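Local atomic coordinates of neurotoxin (Clostridium botulinum, PDB entry 3N7L), a protein that forms the receptor-binding domain of a botulinum neurotoxin and probably attaches the toxin to gangliosides on the nerve-cell surface. Residues A[138-143]-A[235-240]; A[256-261]-A[277-282]; A[356-361]-A[414-419]. All coordinates share one frame; numbering follows the deposited sequence.

Contact 1: A[138-143]-A[235-240]; sequences GYNKWF and DYWGND
Lys141 and Trp237 bring the two backbones together, their CA atoms 3.9 Å apart, where Trp142 N donates a hydrogen bond to Trp237 O (2.8 Å, N-H...O angle 161°). The same carbonyl oxygen receives a CA-H...O contact from Lys141. Trp237 carries most of the side-chain packing. Asn140 CB makes a CH-pi contact over one face of the Trp237 six-membered ring, 4.1 Å from CB to the centroid. Tyr236 CD2 lies against the opposite face. The Asn140 amide runs alongside the indole, its plane turned 53° from it, and ND2 approaches Trp237 CH2. That amide is held from elsewhere: OD1 takes bonds from the backbone N of Lys83 and Trp84, and ND2 bonds to Ala137 O.

The contact joins the two halves of the receptor-binding fragment. Segment 138-143 belongs to the N-terminal, concanavalin-like half, and 235-240 to the C-terminal, trefoil-like half. Asp235 to Gly238 form a type I turn, and Asp235 OD2 accepts a bond from Asn239 N from above the carboxylate plane.

Lys141 starts with CG between the backbone N and the carbonyl carbon (chi1 63°) and bends at chi3. This brings NZ to an off-centre cation-pi position, 4.4 Å from the centroid of the Tyr236 ring. NZ also donates to Asp357 O and to a water that in turn donates to Tyr236 O. At the other end, Trp142 NE1 makes a weak bond of 3.5 Å to Asn239 OD1, which lies at the indole edge. The indole and amide planes are nearly perpendicular.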
loop_
_atom_site.group_PDB
_atom_site.type_symbol
_atom_site.label_atom_id
_atom_site.label_comp_id
_atom_site.label_asym_id
_atom_site.label_seq_id
_atom_site.Cartn_x
_atom_site.Cartn_y
_atom_site.Cartn_z
ATOM N N GLY A 138 -11.762 -2.526 -1.138
ATOM C CA GLY A 138 -10.903 -3.302 -2.009
ATOM C C GLY A 138 -9.450 -3.254 -1.565
ATOM O O GLY A 138 -9.007 -2.277 -0.963
ATOM N N TYR A 139 -8.707 -4.318 -1.844
ATOM C CA TYR A 139 -7.294 -4.366 -1.485
ATOM C C TYR A 139 -6.562 -3.731 -2.674
ATOM O O TYR A 139 -6.015 -4.432 -3.522
ATOM C CB TYR A 139 -6.857 -5.820 -1.302
ATOM C CG TYR A 139 -5.558 -5.983 -0.557
ATOM C CD1 TYR A 139 -5.535 -6.068 0.837
ATOM C CD2 TYR A 139 -4.347 -6.048 -1.242
ATOM C CE1 TYR A 139 -4.331 -6.218 1.531
ATOM C CE2 TYR A 139 -3.140 -6.196 -0.563
ATOM C CZ TYR A 139 -3.136 -6.282 0.820
ATOM O OH TYR A 139 -1.938 -6.444 1.480
ATOM N N ASN A 140 -6.557 -2.400 -2.732
ATOM C CA ASN A 140 -5.953 -1.695 -3.857
ATOM C C ASN A 140 -4.589 -1.072 -3.592
ATOM O O ASN A 140 -4.177 -0.132 -4.281
ATOM C CB ASN A 140 -6.929 -0.622 -4.342
ATOM C CG ASN A 140 -8.369 -1.089 -4.267
ATOM O OD1 ASN A 140 -8.697 -2.187 -4.716
ATOM N ND2 ASN A 140 -9.231 -0.264 -3.696
ATOM N N LYS A 141 -3.880 -1.607 -2.610
ATOM C CA LYS A 141 -2.576 -1.079 -2.263
ATOM C C LYS A 141 -1.417 -1.885 -2.842
ATOM O O LYS A 141 -1.569 -3.038 -3.246
ATOM C CB LYS A 141 -2.445 -1.023 -0.736
ATOM C CG LYS A 141 -2.511 -2.381 -0.053
ATOM C CD LYS A 141 -2.758 -2.250 1.455
ATOM C CE LYS A 141 -4.137 -1.648 1.750
ATOM N NZ LYS A 141 -4.392 -1.416 3.208
ATOM N N TRP A 142 -0.254 -1.252 -2.896
ATOM C CA TRP A 142 0.942 -1.926 -3.364
ATOM C C TRP A 142 1.301 -2.951 -2.292
ATOM O O TRP A 142 1.183 -2.661 -1.099
ATOM C CB TRP A 142 2.110 -0.940 -3.466
ATOM C CG TRP A 142 2.246 -0.210 -4.762
ATOM C CD1 TRP A 142 1.965 1.108 -4.998
ATOM C CD2 TRP A 142 2.777 -0.734 -5.984
ATOM N NE1 TRP A 142 2.297 1.437 -6.287
ATOM C CE2 TRP A 142 2.798 0.325 -6.917
ATOM C CE3 TRP A 142 3.239 -1.999 -6.379
ATOM C CZ2 TRP A 142 3.266 0.162 -8.227
ATOM C CZ3 TRP A 142 3.701 -2.166 -7.676
ATOM C CH2 TRP A 142 3.712 -1.087 -8.589
ATOM N N PHE A 143 1.714 -4.147 -2.700
ATOM C CA PHE A 143 2.154 -5.141 -1.734
ATOM C C PHE A 143 3.291 -5.958 -2.337
ATOM O O PHE A 143 3.406 -6.081 -3.561
ATOM C CB PHE A 143 0.986 -6.019 -1.213
ATOM C CG PHE A 143 0.320 -6.877 -2.246
ATOM C CD1 PHE A 143 0.633 -8.229 -2.351
ATOM C CD2 PHE A 143 -0.680 -6.358 -3.068
ATOM C CE1 PHE A 143 -0.042 -9.055 -3.251
ATOM C CE2 PHE A 143 -1.360 -7.174 -3.976
ATOM C CZ PHE A 143 -1.042 -8.524 -4.065
ATOM N N ASP A 235 1.042 7.130 0.837
ATOM C CA ASP A 235 -0.391 7.336 0.959
ATOM C C ASP A 235 -0.993 5.947 1.213
ATOM O O ASP A 235 -0.257 4.955 1.260
ATOM C CB ASP A 235 -0.971 8.018 -0.297
ATOM C CG ASP A 235 -0.979 7.129 -1.536
ATOM O OD1 ASP A 235 -1.208 7.696 -2.626
ATOM O OD2 ASP A 235 -0.778 5.901 -1.444
ATOM N N TYR A 236 -2.307 5.867 1.383
ATOM C CA TYR A 236 -2.964 4.597 1.696
ATOM C C TYR A 236 -2.725 3.442 0.716
ATOM O O TYR A 236 -2.723 2.273 1.113
ATOM C CB TYR A 236 -4.471 4.827 1.866
ATOM C CG TYR A 236 -5.223 3.681 2.516
ATOM C CD1 TYR A 236 -4.891 3.238 3.796
ATOM C CD2 TYR A 236 -6.303 3.077 1.871
ATOM C CE1 TYR A 236 -5.617 2.229 4.424
ATOM C CE2 TYR A 236 -7.037 2.065 2.489
ATOM C CZ TYR A 236 -6.690 1.648 3.763
ATOM O OH TYR A 236 -7.420 0.665 4.386
ATOM N N TRP A 237 -2.521 3.759 -0.558
ATOM C CA TRP A 237 -2.314 2.718 -1.560
ATOM C C TRP A 237 -0.836 2.366 -1.740
ATOM O O TRP A 237 -0.496 1.484 -2.528
ATOM C CB TRP A 237 -2.915 3.157 -2.901
ATOM C CG TRP A 237 -4.365 3.590 -2.808
ATOM C CD1 TRP A 237 -4.912 4.734 -3.319
ATOM C CD2 TRP A 237 -5.441 2.878 -2.182
ATOM N NE1 TRP A 237 -6.260 4.779 -3.048
ATOM C CE2 TRP A 237 -6.612 3.653 -2.353
ATOM C CE3 TRP A 237 -5.530 1.659 -1.493
ATOM C CZ2 TRP A 237 -7.859 3.249 -1.860
ATOM C CZ3 TRP A 237 -6.772 1.257 -1.002
ATOM C CH2 TRP A 237 -7.920 2.053 -1.190
ATOM N N GLY A 238 0.039 3.056 -1.017
ATOM C CA GLY A 238 1.454 2.765 -1.130
ATOM C C GLY A 238 2.257 3.666 -2.048
ATOM O O GLY A 238 3.452 3.433 -2.228
ATOM N N ASN A 239 1.623 4.669 -2.654
ATOM C CA ASN A 239 2.345 5.602 -3.526
ATOM C C ASN A 239 3.033 6.605 -2.606
ATOM O O ASN A 239 2.660 6.725 -1.441
ATOM C CB ASN A 239 1.387 6.380 -4.438
ATOM C CG ASN A 239 0.526 5.479 -5.300
ATOM O OD1 ASN A 239 1.031 4.638 -6.035
ATOM N ND2 ASN A 239 -0.790 5.667 -5.220
ATOM N N ASP A 240 4.020 7.336 -3.116
ATOM C CA ASP A 240 4.698 8.334 -2.285
ATOM C C ASP A 240 3.702 9.428 -1.893
ATOM O O ASP A 240 2.953 9.919 -2.738
ATOM C CB ASP A 240 5.859 8.989 -3.042
ATOM C CG ASP A 240 6.958 8.009 -3.403
ATOM O OD1 ASP A 240 7.003 6.906 -2.816
ATOM O OD2 ASP A 240 7.787 8.358 -4.272
HETATM O O HOH W 1 -2.554 1.182 3.563
#

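Contact 2: A[256-261]-A[277-282]; sequences NRYMSK and FNEGYK
A beta hairpin of strands 257-262 and 265-270 in the trefoil-like half packs here against the loop that leads into strand 283-287, with Tyr258 meeting Glu279 and Tyr281 meeting the strand backbone. One direct hydrogen bond ties the two segments: Tyr281 N donates to Met259 O at 2.9 Å, nearly straight at 170°. A water adds a second link. It accepts from Met259 N and donates to both Glu279 O and Tyr281 O.

Tyr258 and Glu279 form the main side-chain pair. Glu279 CG makes a CH-pi contact over one face of the phenol ring, displaced toward the rim, 3.5 Å from CG to the ring centroid. CG of Glu279 is anti to its backbone N (chi1 178°), and the extended chain carries the carboxylate out past the CD2-CE2 side of the ring. The carboxylate lies on the same side of the ring plane, within 10° of parallel, but beyond the rim; OE2 comes 3.4 Å from Tyr258 CE2. Gly280 CA approaches Tyr258 CD1 to 3.4 Å. With no side chain, Gly280 comes close to both the ring and Met259 O.

The Tyr281 ring lies beside the backbone of Ser260 and Lys261. Its CE1 is 3.6 Å from Lys261 N, which sits at the ring edge, and its CD1 touches Ser260 CA.

Glu279 OE1 accepts a bond from Lys272 N, consistent with the carboxylate being held beside the ring rim. The glutamate therefore packs through its CG methylene, while the directional bonding between the segments is left to main-chain atoms and one water.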
loop_
_atom_site.group_PDB
_atom_site.type_symbol
_atom_site.label_atom_id
_atom_site.label_comp_id
_atom_site.label_asym_id
_atom_site.label_seq_id
_atom_site.Cartn_x
_atom_site.Cartn_y
_atom_site.Cartn_z
ATOM N N ASN A 256 -14.265 3.846 9.074
ATOM C CA ASN A 256 -15.626 4.150 8.649
ATOM C C ASN A 256 -16.062 5.546 9.066
ATOM O O ASN A 256 -17.251 5.809 9.244
ATOM C CB ASN A 256 -16.607 3.098 9.185
ATOM C CG ASN A 256 -16.658 1.859 8.306
ATOM O OD1 ASN A 256 -16.762 0.724 8.793
ATOM N ND2 ASN A 256 -16.590 2.072 6.998
ATOM N N ARG A 257 -15.087 6.437 9.225
ATOM C CA ARG A 257 -15.361 7.823 9.593
ATOM C C ARG A 257 -14.726 8.759 8.577
ATOM O O ARG A 257 -13.667 8.468 8.031
ATOM C CB ARG A 257 -14.789 8.138 10.979
ATOM C CG ARG A 257 -15.451 7.379 12.108
ATOM C CD ARG A 257 -16.735 8.050 12.557
ATOM N NE ARG A 257 -17.529 7.122 13.349
ATOM C CZ ARG A 257 -18.386 7.465 14.303
ATOM N NH1 ARG A 257 -18.586 8.746 14.624
ATOM N NH2 ARG A 257 -19.054 6.508 14.936
ATOM N N TYR A 258 -15.386 9.880 8.315
ATOM C CA TYR A 258 -14.841 10.872 7.399
ATOM C C TYR A 258 -14.785 12.184 8.168
ATOM O O TYR A 258 -15.406 12.320 9.223
ATOM C CB TYR A 258 -15.714 11.003 6.135
ATOM C CG TYR A 258 -17.097 11.572 6.367
ATOM C CD1 TYR A 258 -17.299 12.950 6.504
ATOM C CD2 TYR A 258 -18.212 10.731 6.432
ATOM C CE1 TYR A 258 -18.576 13.477 6.689
ATOM C CE2 TYR A 258 -19.494 11.242 6.625
ATOM C CZ TYR A 258 -19.668 12.612 6.749
ATOM O OH TYR A 258 -20.934 13.108 6.923
ATOM N N MET A 259 -14.032 13.144 7.647
ATOM C CA MET A 259 -13.879 14.435 8.299
ATOM C C MET A 259 -14.951 15.468 7.991
ATOM O O MET A 259 -15.277 15.722 6.832
ATOM C CB MET A 259 -12.524 15.037 7.941
ATOM C CG MET A 259 -11.471 14.885 9.007
ATOM S SD MET A 259 -9.897 15.612 8.498
ATOM C CE MET A 259 -10.395 17.225 7.986
ATOM N N SER A 260 -15.485 16.071 9.048
ATOM C CA SER A 260 -16.479 17.117 8.915
ATOM C C SER A 260 -16.071 18.252 9.855
ATOM O O SER A 260 -15.019 18.190 10.500
ATOM C CB SER A 260 -17.866 16.601 9.284
ATOM O OG SER A 260 -18.847 17.579 8.979
ATOM N N LYS A 261 -16.904 19.276 9.942
ATOM C CA LYS A 261 -16.609 20.419 10.789
ATOM C C LYS A 261 -17.871 20.953 11.457
ATOM O O LYS A 261 -18.954 20.940 10.868
ATOM C CB LYS A 261 -15.957 21.520 9.935
ATOM C CG LYS A 261 -15.736 22.866 10.612
ATOM C CD LYS A 261 -15.090 23.846 9.617
ATOM C CE LYS A 261 -14.809 25.229 10.212
ATOM N NZ LYS A 261 -16.046 26.022 10.494
ATOM N N PHE A 277 -13.810 6.098 -0.523
ATOM C CA PHE A 277 -13.441 6.871 0.661
ATOM C C PHE A 277 -13.781 8.332 0.387
ATOM O O PHE A 277 -13.424 9.225 1.159
ATOM C CB PHE A 277 -11.946 6.755 0.964
ATOM C CG PHE A 277 -11.551 5.451 1.584
ATOM C CD1 PHE A 277 -10.978 4.444 0.815
ATOM C CD2 PHE A 277 -11.778 5.217 2.936
ATOM C CE1 PHE A 277 -10.636 3.223 1.384
ATOM C CE2 PHE A 277 -11.442 3.997 3.520
ATOM C CZ PHE A 277 -10.870 2.997 2.743
ATOM N N ASN A 278 -14.498 8.564 -0.706
ATOM C CA ASN A 278 -14.848 9.918 -1.109
ATOM C C ASN A 278 -16.065 10.552 -0.445
ATOM O O ASN A 278 -17.142 10.658 -1.032
ATOM C CB ASN A 278 -14.969 9.964 -2.632
ATOM C CG ASN A 278 -13.647 9.631 -3.320
ATOM O OD1 ASN A 278 -13.047 8.587 -3.059
ATOM N ND2 ASN A 278 -13.185 10.523 -4.194
ATOM N N GLU A 279 -15.864 10.997 0.789
ATOM C CA GLU A 279 -16.906 11.647 1.565
ATOM C C GLU A 279 -16.238 12.594 2.559
ATOM O O GLU A 279 -15.153 12.310 3.069
ATOM C CB GLU A 279 -17.751 10.595 2.292
ATOM C CG GLU A 279 -18.849 11.167 3.173
ATOM C CD GLU A 279 -19.942 10.149 3.482
ATOM O OE1 GLU A 279 -19.644 8.930 3.503
ATOM O OE2 GLU A 279 -21.100 10.573 3.713
ATOM N N GLY A 280 -16.871 13.733 2.811
ATOM C CA GLY A 280 -16.314 14.687 3.746
ATOM C C GLY A 280 -15.282 15.631 3.158
ATOM O O GLY A 280 -15.075 15.679 1.951
ATOM N N TYR A 281 -14.620 16.373 4.037
ATOM C CA TYR A 281 -13.612 17.339 3.635
ATOM C C TYR A 281 -12.246 16.721 3.393
ATOM O O TYR A 281 -11.863 15.747 4.044
ATOM C CB TYR A 281 -13.514 18.439 4.695
ATOM C CG TYR A 281 -14.835 19.137 4.899
ATOM C CD1 TYR A 281 -15.376 19.298 6.178
ATOM C CD2 TYR A 281 -15.576 19.587 3.805
ATOM C CE1 TYR A 281 -16.628 19.883 6.359
ATOM C CE2 TYR A 281 -16.827 20.175 3.975
ATOM C CZ TYR A 281 -17.348 20.317 5.251
ATOM O OH TYR A 281 -18.594 20.880 5.410
ATOM N N LYS A 282 -11.523 17.305 2.444
ATOM C CA LYS A 282 -10.193 16.848 2.085
ATOM C C LYS A 282 -9.154 17.778 2.684
ATOM O O LYS A 282 -9.430 18.938 2.972
ATOM C CB LYS A 282 -10.046 16.816 0.561
ATOM C CG LYS A 282 -10.845 15.705 -0.090
ATOM C CD LYS A 282 -11.053 15.933 -1.580
ATOM C CE LYS A 282 -12.213 16.875 -1.839
ATOM N NZ LYS A 282 -12.523 16.968 -3.299
HETATM O O HOH W 2 -13.404 13.362 4.734
#

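Contact 3: A[356-361]-A[414-419]; sequences FDYYAS and STHWVF
The rings of Tyr358 and His416 meet rim to rim, neither over the face of the other, with centroids 5.9 Å apart and planes well inclined. The Phe419 ring turns its edge to Ser361, with CE1 3.6 Å from Ser361 OG. The Trp417 indole also has Ser361 O near its edge. Its NE1 bonds away from this contact, to Leu377 O.

The backbones of strands 359-366 and 417-421 meet in a single antiparallel bridge. Ser361 and Trp417 are the hydrogen-bonded pair. Trp417 N donates to Ser361 O at 2.8 Å, almost straight at 176° and in the carbonyl plane. The return bond, Ser361 N to Trp417 O, is weak and bent. The short strand segments lie 122° apart in direction, far from fully antiparallel, and the pairing does not run on as a ladder. Both strands belong to the trefoil-like half. There 359-366 pairs with 348-354, and 417-421 pairs with 246-251.

Ser361 OG lies between its backbone N and carbonyl carbon (chi1 64°). This places it to donate to Trp417 O at 3.2 Å, from above the carbonyl plane. One residue along, Ala360 CB packs on Val418 CG2 at 3.8 Å. Val418 CG2 also comes 3.3 Å from Tyr359 O. A water accepts from Phe419 N and donates to Tyr359 O, continuing the link where direct pairing stops.

Trp417 O thus receives both the amide and the hydroxyl of Ser361. The hydroxyl gives this buried oxygen a second donor beside the weak amide bond, and the water satisfies main-chain polar atoms beside it.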
loop_
_atom_site.group_PDB
_atom_site.type_symbol
_atom_site.label_atom_id
_atom_site.label_comp_id
_atom_site.label_asym_id
_atom_site.label_seq_id
_atom_site.Cartn_x
_atom_site.Cartn_y
_atom_site.Cartn_z
ATOM N N PHE A 356 1.952 -4.450 8.332
ATOM C CA PHE A 356 1.483 -5.401 7.345
ATOM C C PHE A 356 0.170 -4.911 6.737
ATOM O O PHE A 356 -0.021 -4.970 5.522
ATOM C CB PHE A 356 1.244 -6.768 7.991
ATOM C CG PHE A 356 0.589 -7.762 7.072
ATOM C CD1 PHE A 356 1.346 -8.488 6.158
ATOM C CD2 PHE A 356 -0.793 -7.934 7.086
ATOM C CE1 PHE A 356 0.733 -9.373 5.265
ATOM C CE2 PHE A 356 -1.417 -8.812 6.200
ATOM C CZ PHE A 356 -0.654 -9.534 5.286
ATOM N N ASP A 357 -0.723 -4.419 7.591
ATOM C CA ASP A 357 -2.043 -3.969 7.160
ATOM C C ASP A 357 -2.173 -2.619 6.472
ATOM O O ASP A 357 -3.156 -2.394 5.763
ATOM C CB ASP A 357 -3.021 -3.978 8.340
ATOM C CG ASP A 357 -3.358 -5.379 8.819
ATOM O OD1 ASP A 357 -3.577 -6.274 7.973
ATOM O OD2 ASP A 357 -3.425 -5.576 10.050
ATOM N N TYR A 358 -1.217 -1.714 6.663
ATOM C CA TYR A 358 -1.362 -0.403 6.037
ATOM C C TYR A 358 -0.133 0.488 6.024
ATOM O O TYR A 358 0.817 0.284 6.783
ATOM C CB TYR A 358 -2.484 0.368 6.741
ATOM C CG TYR A 358 -2.322 0.392 8.247
ATOM C CD1 TYR A 358 -3.068 -0.463 9.063
ATOM C CD2 TYR A 358 -1.373 1.222 8.854
ATOM C CE1 TYR A 358 -2.870 -0.494 10.445
ATOM C CE2 TYR A 358 -1.166 1.201 10.234
ATOM C CZ TYR A 358 -1.916 0.340 11.023
ATOM O OH TYR A 358 -1.714 0.310 12.381
ATOM N N TYR A 359 -0.192 1.487 5.147
ATOM C CA TYR A 359 0.837 2.512 5.009
ATOM C C TYR A 359 0.261 3.672 5.813
ATOM O O TYR A 359 -0.807 4.196 5.474
ATOM C CB TYR A 359 0.978 2.948 3.548
ATOM C CG TYR A 359 1.492 1.864 2.638
ATOM C CD1 TYR A 359 2.844 1.533 2.621
ATOM C CD2 TYR A 359 0.624 1.154 1.804
ATOM C CE1 TYR A 359 3.326 0.519 1.795
ATOM C CE2 TYR A 359 1.096 0.136 0.975
ATOM C CZ TYR A 359 2.449 -0.173 0.979
ATOM O OH TYR A 359 2.933 -1.174 0.170
ATOM N N ALA A 360 0.947 4.075 6.876
ATOM C CA ALA A 360 0.438 5.166 7.697
ATOM C C ALA A 360 1.539 6.080 8.201
ATOM O O ALA A 360 2.674 6.042 7.720
ATOM C CB ALA A 360 -0.359 4.604 8.876
ATOM N N SER A 361 1.191 6.908 9.176
ATOM C CA SER A 361 2.145 7.835 9.736
ATOM C C SER A 361 1.715 8.285 11.110
ATOM O O SER A 361 0.563 8.113 11.511
ATOM C CB SER A 361 2.269 9.062 8.831
ATOM O OG SER A 361 1.031 9.763 8.780
ATOM N N SER A 414 -4.200 4.200 17.464
ATOM C CA SER A 414 -5.067 5.376 17.440
ATOM C C SER A 414 -4.257 6.616 17.045
ATOM O O SER A 414 -4.809 7.704 16.879
ATOM C CB SER A 414 -5.731 5.590 18.810
ATOM O OG SER A 414 -4.792 5.998 19.794
ATOM N N THR A 415 -2.946 6.440 16.893
ATOM C CA THR A 415 -2.062 7.533 16.495
ATOM C C THR A 415 -1.575 7.318 15.063
ATOM O O THR A 415 -0.733 8.072 14.568
ATOM C CB THR A 415 -0.821 7.647 17.428
ATOM O OG1 THR A 415 -0.044 6.446 17.353
ATOM C CG2 THR A 415 -1.252 7.862 18.858
ATOM N N HIS A 416 -2.096 6.283 14.402
ATOM C CA HIS A 416 -1.706 5.994 13.019
ATOM C C HIS A 416 -2.679 6.652 12.047
ATOM O O HIS A 416 -3.863 6.307 12.010
ATOM C CB HIS A 416 -1.678 4.483 12.753
ATOM C CG HIS A 416 -0.677 3.734 13.579
ATOM N ND1 HIS A 416 0.187 4.356 14.455
ATOM C CD2 HIS A 416 -0.421 2.408 13.676
ATOM C CE1 HIS A 416 0.929 3.445 15.060
ATOM N NE2 HIS A 416 0.580 2.256 14.605
ATOM N N TRP A 417 -2.172 7.592 11.255
ATOM C CA TRP A 417 -3.002 8.302 10.296
ATOM C C TRP A 417 -2.685 7.927 8.858
ATOM O O TRP A 417 -1.524 7.779 8.475
ATOM C CB TRP A 417 -2.856 9.810 10.485
ATOM C CG TRP A 417 -3.324 10.277 11.829
ATOM C CD1 TRP A 417 -2.579 10.375 12.970
ATOM C CD2 TRP A 417 -4.657 10.659 12.185
ATOM N NE1 TRP A 417 -3.370 10.794 14.017
ATOM C CE2 TRP A 417 -4.650 10.977 13.562
ATOM C CE3 TRP A 417 -5.861 10.764 11.473
ATOM C CZ2 TRP A 417 -5.800 11.393 14.243
ATOM C CZ3 TRP A 417 -7.006 11.176 12.148
ATOM C CH2 TRP A 417 -6.967 11.485 13.520
ATOM N N VAL A 418 -3.739 7.781 8.069
ATOM C CA VAL A 418 -3.609 7.412 6.673
ATOM C C VAL A 418 -4.134 8.510 5.757
ATOM O O VAL A 418 -4.961 9.322 6.170
ATOM C CB VAL A 418 -4.383 6.120 6.402
ATOM C CG1 VAL A 418 -4.526 5.917 4.933
ATOM C CG2 VAL A 418 -3.659 4.940 7.033
ATOM N N PHE A 419 -3.641 8.529 4.519
ATOM C CA PHE A 419 -4.059 9.513 3.529
ATOM C C PHE A 419 -4.470 8.853 2.211
ATOM O O PHE A 419 -3.652 8.247 1.520
ATOM C CB PHE A 419 -2.941 10.527 3.267
ATOM C CG PHE A 419 -2.509 11.268 4.491
ATOM C CD1 PHE A 419 -1.456 10.798 5.268
ATOM C CD2 PHE A 419 -3.190 12.414 4.902
ATOM C CE1 PHE A 419 -1.083 11.457 6.443
ATOM C CE2 PHE A 419 -2.829 13.080 6.074
ATOM C CZ PHE A 419 -1.770 12.597 6.847
HETATM O O HOH W 3 -1.174 6.836 4.346
#

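Contacts 1 and 3 are buried near the middle of the chain, whereas contact 2 lies at the surface, about 20 Å from the chain centre. Contact 1 alone joins the two halves of the fragment; contacts 2 and 3 are internal to the trefoil-like half. Contacts 1 and 3 touch directly: Trp142 O is probably bonded to Tyr359 OH, and Tyr236 N to Phe419 O. Contact 2 reaches contact 1 through Phe277, which packs on Trp237 and Tyr236. Contacts 2 and 3 do not touch. Contact 1 mixes indole packing with a cation-pi pair, contact 2 lays a glutamate methylene on a phenol face, and contact 3 rests on strand pairing.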